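Local coordinates for protein NUDIX hydrolase (Nitrosomonas europaea, PDB 2B0V) that probably hydrolyses nucleoside di- and triphosphates and thiamine diphosphate as a monomeric, magnesium-dependent Nudix hydrolase of the NudJ subfamily, at residues V14-Q17 / D18-Y21; W75-A78 / S79-T82. All coordinates share one frame; numbering follows the deposited sequence.

How the contacts relate
From the N terminus, strand 8-17 runs into contact 1, where residues 14-21 close a tight hairpin and the chain returns as strand 20-26. The chain then passes through strands 34-36 and 39-41 and helix 48-60 before strand 62-77 leads into contact 2, where residues 75-82 make another hairpin reversal into strand 82-96. The two closures are in series, neither nested nor crossed. The centres of contacts 1 and 2 lie about 28 Å apart on opposite sides of the chain's centre, and the nearest atoms of contacts 1 and 2 stay about 12 Å apart. One mixed sheet of the Nudix domain still unites them, because strand 82-96 from contact 2 pairs in parallel with strand 8-17 from contact 1.

Contact 1 (V14-Q17 / D18-Y21); sequences VIEQ and DDKY
Glu16 sets its CG over one face of the Tyr21 ring, 4.1 Å from the ring centroid and 25° off the normal, the geometry of a CH-pi contact. CG sits toward the rim of that face, and the carboxylate plane is turned 60° from the ring. Val14 comes instead to the ring edge, where its CG1 lies 3.7 Å from Tyr21 CE1. Glu16 and Tyr21 share a face of a beta hairpin with a two-residue loop, whose type I' turn runs from Gln17 to Lys20. Gln17 and Lys20 form the antiparallel hydrogen-bonded pair: Gln17 N reaches Lys20 O at 2.9 Å, and Lys20 N returns to Gln17 O at 3.1 Å. Glu16 and Tyr21 are the adjoining non-hydrogen-bonded pair. With CG anti to the backbone N (chi1 -176°) and a bend at chi2, the Glu16 carboxylate turns back to the loop, and OE2 accepts a fairly straight bond from Asp19 N at 2.9 Å through its anti lone pair. OE1 bonds Tyr136 OH of helix 128-137, which also packs on Val14 and Tyr21. Were this glutamate an alanine, Asp19 N and Tyr136 OH would probably lose this acceptor, and the Tyr21 ring the CG that lies over it. Because Asp19 OD1 stands 4.1 Å from Glu16 OE2, the two donors gripping the carboxylate probably help to offset the nearby like charge.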
loop_
_atom_site.group_PDB
_atom_site.type_symbol
_atom_site.label_atom_id
_atom_site.label_comp_id
_atom_site.label_asym_id
_atom_site.label_seq_id
_atom_site.Cartn_x
_atom_site.Cartn_y
_atom_site.Cartn_z
ATOM N N VAL A 14 -4.406 -1.700 2.209
ATOM C CA VAL A 14 -5.705 -1.920 1.615
ATOM C C VAL A 14 -6.708 -1.153 2.451
ATOM O O VAL A 14 -6.953 -1.502 3.617
ATOM C CB VAL A 14 -6.074 -3.433 1.518
ATOM C CG1 VAL A 14 -7.506 -3.608 0.984
ATOM C CG2 VAL A 14 -5.076 -4.169 0.597
ATOM N N ILE A 15 -7.244 -0.079 1.867
ATOM C CA ILE A 15 -8.174 0.807 2.582
ATOM C C ILE A 15 -9.498 0.781 1.827
ATOM O O ILE A 15 -9.596 1.342 0.746
ATOM C CB ILE A 15 -7.622 2.253 2.629
ATOM C CG1 ILE A 15 -6.288 2.286 3.403
ATOM C CG2 ILE A 15 -8.652 3.189 3.329
ATOM C CD1 ILE A 15 -5.381 3.461 2.992
ATOM N N GLU A 16 -10.499 0.122 2.406
ATOM C CA GLU A 16 -11.811 -0.141 1.760
ATOM C C GLU A 16 -12.883 0.521 2.589
ATOM O O GLU A 16 -12.934 0.334 3.804
ATOM C CB GLU A 16 -12.084 -1.657 1.711
ATOM C CG GLU A 16 -13.368 -2.079 0.969
ATOM C CD GLU A 16 -14.477 -2.466 1.937
ATOM O OE1 GLU A 16 -14.192 -3.264 2.873
ATOM O OE2 GLU A 16 -15.625 -1.950 1.774
ATOM N N GLN A 17 -13.726 1.300 1.935
ATOM C CA GLN A 17 -14.819 1.994 2.588
ATOM C C GLN A 17 -15.976 1.920 1.612
ATOM O O GLN A 17 -15.867 2.386 0.469
ATOM C CB GLN A 17 -14.397 3.438 2.889
ATOM C CG GLN A 17 -15.323 4.236 3.792
ATOM C CD GLN A 17 -14.745 5.621 4.144
ATOM O OE1 GLN A 17 -13.525 5.794 4.330
ATOM N NE2 GLN A 17 -15.632 6.604 4.271
ATOM N N ASP A 18 -17.057 1.259 2.042
ATOM C CA ASP A 18 -18.243 1.054 1.205
ATOM C C ASP A 18 -17.932 0.502 -0.213
ATOM O O ASP A 18 -18.435 1.028 -1.222
ATOM C CB ASP A 18 -19.086 2.345 1.100
ATOM C CG ASP A 18 -19.430 2.972 2.473
ATOM O OD1 ASP A 18 -19.623 2.256 3.496
ATOM O OD2 ASP A 18 -19.534 4.218 2.518
ATOM N N ASP A 19 -17.110 -0.554 -0.271
ATOM C CA ASP A 19 -16.801 -1.278 -1.523
ATOM C C ASP A 19 -15.949 -0.463 -2.512
ATOM O O ASP A 19 -15.815 -0.838 -3.668
ATOM C CB ASP A 19 -18.081 -1.837 -2.195
ATOM C CG ASP A 19 -18.968 -2.581 -1.210
ATOM O OD1 ASP A 19 -18.500 -3.573 -0.622
ATOM O OD2 ASP A 19 -20.115 -2.151 -0.997
ATOM N N LYS A 20 -15.343 0.624 -2.033
ATOM C CA LYS A 20 -14.313 1.341 -2.796
ATOM C C LYS A 20 -12.977 1.342 -2.072
ATOM O O LYS A 20 -12.932 1.269 -0.827
ATOM C CB LYS A 20 -14.742 2.774 -3.045
ATOM C CG LYS A 20 -16.064 2.876 -3.795
ATOM C CD LYS A 20 -16.253 4.255 -4.295
ATOM C CE LYS A 20 -17.606 4.435 -4.992
ATOM N NZ LYS A 20 -18.681 4.165 -3.993
ATOM N N TYR A 21 -11.894 1.414 -2.841
ATOM C CA TYR A 21 -10.544 1.340 -2.271
ATOM C C TYR A 21 -9.776 2.620 -2.543
ATOM O O TYR A 21 -9.793 3.119 -3.659
ATOM C CB TYR A 21 -9.768 0.171 -2.874
ATOM C CG TYR A 21 -10.381 -1.172 -2.572
ATOM C CD1 TYR A 21 -9.951 -1.907 -1.475
ATOM C CD2 TYR A 21 -11.386 -1.703 -3.384
ATOM C CE1 TYR A 21 -10.510 -3.159 -1.180
ATOM C CE2 TYR A 21 -11.955 -2.955 -3.108
ATOM C CZ TYR A 21 -11.518 -3.671 -2.007
ATOM O OH TYR A 21 -12.082 -4.901 -1.738
#

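Contact 2 (W75-A78 / S79-T82); sequences WTCA and SNGT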
loop_
_atom_site.group_PDB
_atom_site.type_symbol
_atom_site.label_atom_id
_atom_site.label_comp_id
_atom_site.label_asym_id
_atom_site.label_seq_id
_atom_site.Cartn_x
_atom_site.Cartn_y
_atom_site.Cartn_z
ATOM N N TRP A 75 8.095 -11.591 -3.921
ATOM C CA TRP A 75 8.231 -11.780 -5.371
ATOM C C TRP A 75 9.377 -11.011 -5.968
ATOM O O TRP A 75 9.938 -10.136 -5.323
ATOM C CB TRP A 75 6.923 -11.432 -6.050
ATOM C CG TRP A 75 6.803 -10.036 -6.388
ATOM C CD1 TRP A 75 6.909 -9.471 -7.643
ATOM C CD2 TRP A 75 6.569 -8.978 -5.486
ATOM N NE1 TRP A 75 6.753 -8.121 -7.557
ATOM C CE2 TRP A 75 6.544 -7.779 -6.249
ATOM C CE3 TRP A 75 6.384 -8.915 -4.102
ATOM C CZ2 TRP A 75 6.328 -6.535 -5.678
ATOM C CZ3 TRP A 75 6.155 -7.671 -3.520
ATOM C CH2 TRP A 75 6.138 -6.493 -4.305
ATOM N N THR A 76 9.733 -11.353 -7.204
ATOM C CA THR A 76 10.769 -10.632 -7.927
ATOM C C THR A 76 10.161 -9.965 -9.148
ATOM O O THR A 76 9.445 -10.595 -9.914
ATOM C CB THR A 76 11.906 -11.568 -8.351
ATOM O OG1 THR A 76 12.412 -12.203 -7.170
ATOM C CG2 THR A 76 13.026 -10.770 -9.036
ATOM N N CYS A 77 10.410 -8.671 -9.263
ATOM C CA CYS A 77 9.975 -7.901 -10.393
ATOM C C CYS A 77 10.984 -8.169 -11.506
ATOM O O CYS A 77 12.150 -7.799 -11.379
ATOM C CB CYS A 77 9.957 -6.426 -10.004
ATOM S SG CYS A 77 9.673 -5.360 -11.417
ATOM N N ALA A 78 10.555 -8.864 -12.560
ATOM C CA ALA A 78 11.480 -9.270 -13.632
ATOM C C ALA A 78 12.123 -8.078 -14.368
ATOM O O ALA A 78 13.289 -8.146 -14.786
ATOM C CB ALA A 78 10.773 -10.198 -14.621
ATOM N N SER A 79 11.368 -6.990 -14.507
ATOM C CA SER A 79 11.823 -5.808 -15.250
ATOM C C SER A 79 12.997 -5.080 -14.569
ATOM O O SER A 79 13.868 -4.505 -15.248
ATOM C CB SER A 79 10.656 -4.840 -15.484
ATOM O OG SER A 79 10.146 -4.346 -14.248
ATOM N N ASN A 80 13.024 -5.104 -13.238
ATOM C CA ASN A 80 14.108 -4.470 -12.492
ATOM C C ASN A 80 14.946 -5.424 -11.639
ATOM O O ASN A 80 15.826 -4.978 -10.885
ATOM C CB ASN A 80 13.586 -3.277 -11.674
ATOM C CG ASN A 80 12.908 -3.696 -10.370
ATOM O OD1 ASN A 80 12.815 -4.888 -10.051
ATOM N ND2 ASN A 80 12.432 -2.705 -9.608
ATOM N N GLY A 81 14.675 -6.732 -11.761
ATOM C CA GLY A 81 15.476 -7.771 -11.103
ATOM C C GLY A 81 15.415 -7.768 -9.589
ATOM O O GLY A 81 16.117 -8.532 -8.926
ATOM N N THR A 82 14.546 -6.924 -9.037
ATOM C CA THR A 82 14.521 -6.687 -7.599
ATOM C C THR A 82 13.484 -7.558 -6.875
ATOM O O THR A 82 12.330 -7.640 -7.310
ATOM C CB THR A 82 14.233 -5.211 -7.285
ATOM O OG1 THR A 82 15.188 -4.379 -7.967
ATOM C CG2 THR A 82 14.292 -4.964 -5.769
#
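Cys77 and Asn80 meet in the loop of the beta hairpin formed by strands 62-77 and 82-96, and an Asx turn at Asn80 shapes the returning arm. Asn80 OD1 lies 3.2 Å from Cys77 CB, while Cys77 SG approaches Ser79 OG to 3.0 Å. A chi1 of 171° swings the sulfur away from the Cys77 amide and toward the turn. The Cys77 carbonyl faces the same loop: Gly81 N is 2.8 Å from Cys77 O, but that bond is too bent to be more than weak, and the bonds from Asn80 N and Thr82 N to the same oxygen are also weak. Gly81 takes a positive phi within the turn. The straighter link is Cys77 N to Thr82 O, 2.9 Å at 163°. Beside it, Thr76 CG2 rests 3.6 Å from Thr82 O.

Beyond residues 75-82, further contacts probably help to fix these groups. Asn80 ND2 bonds Tyr84 OH, so both ends of the amide are engaged. Tyr84 also touches Cys77, and its ring meets that of Trp75 with the two planes only moderately inclined. Thr76 OG1 is tied to Thr83 OG1 on the returning strand. The Asx bond itself runs from Thr82 N to Asn80 OD1 at 2.9 Å, with the donor 41° out of the amide carbonyl plane.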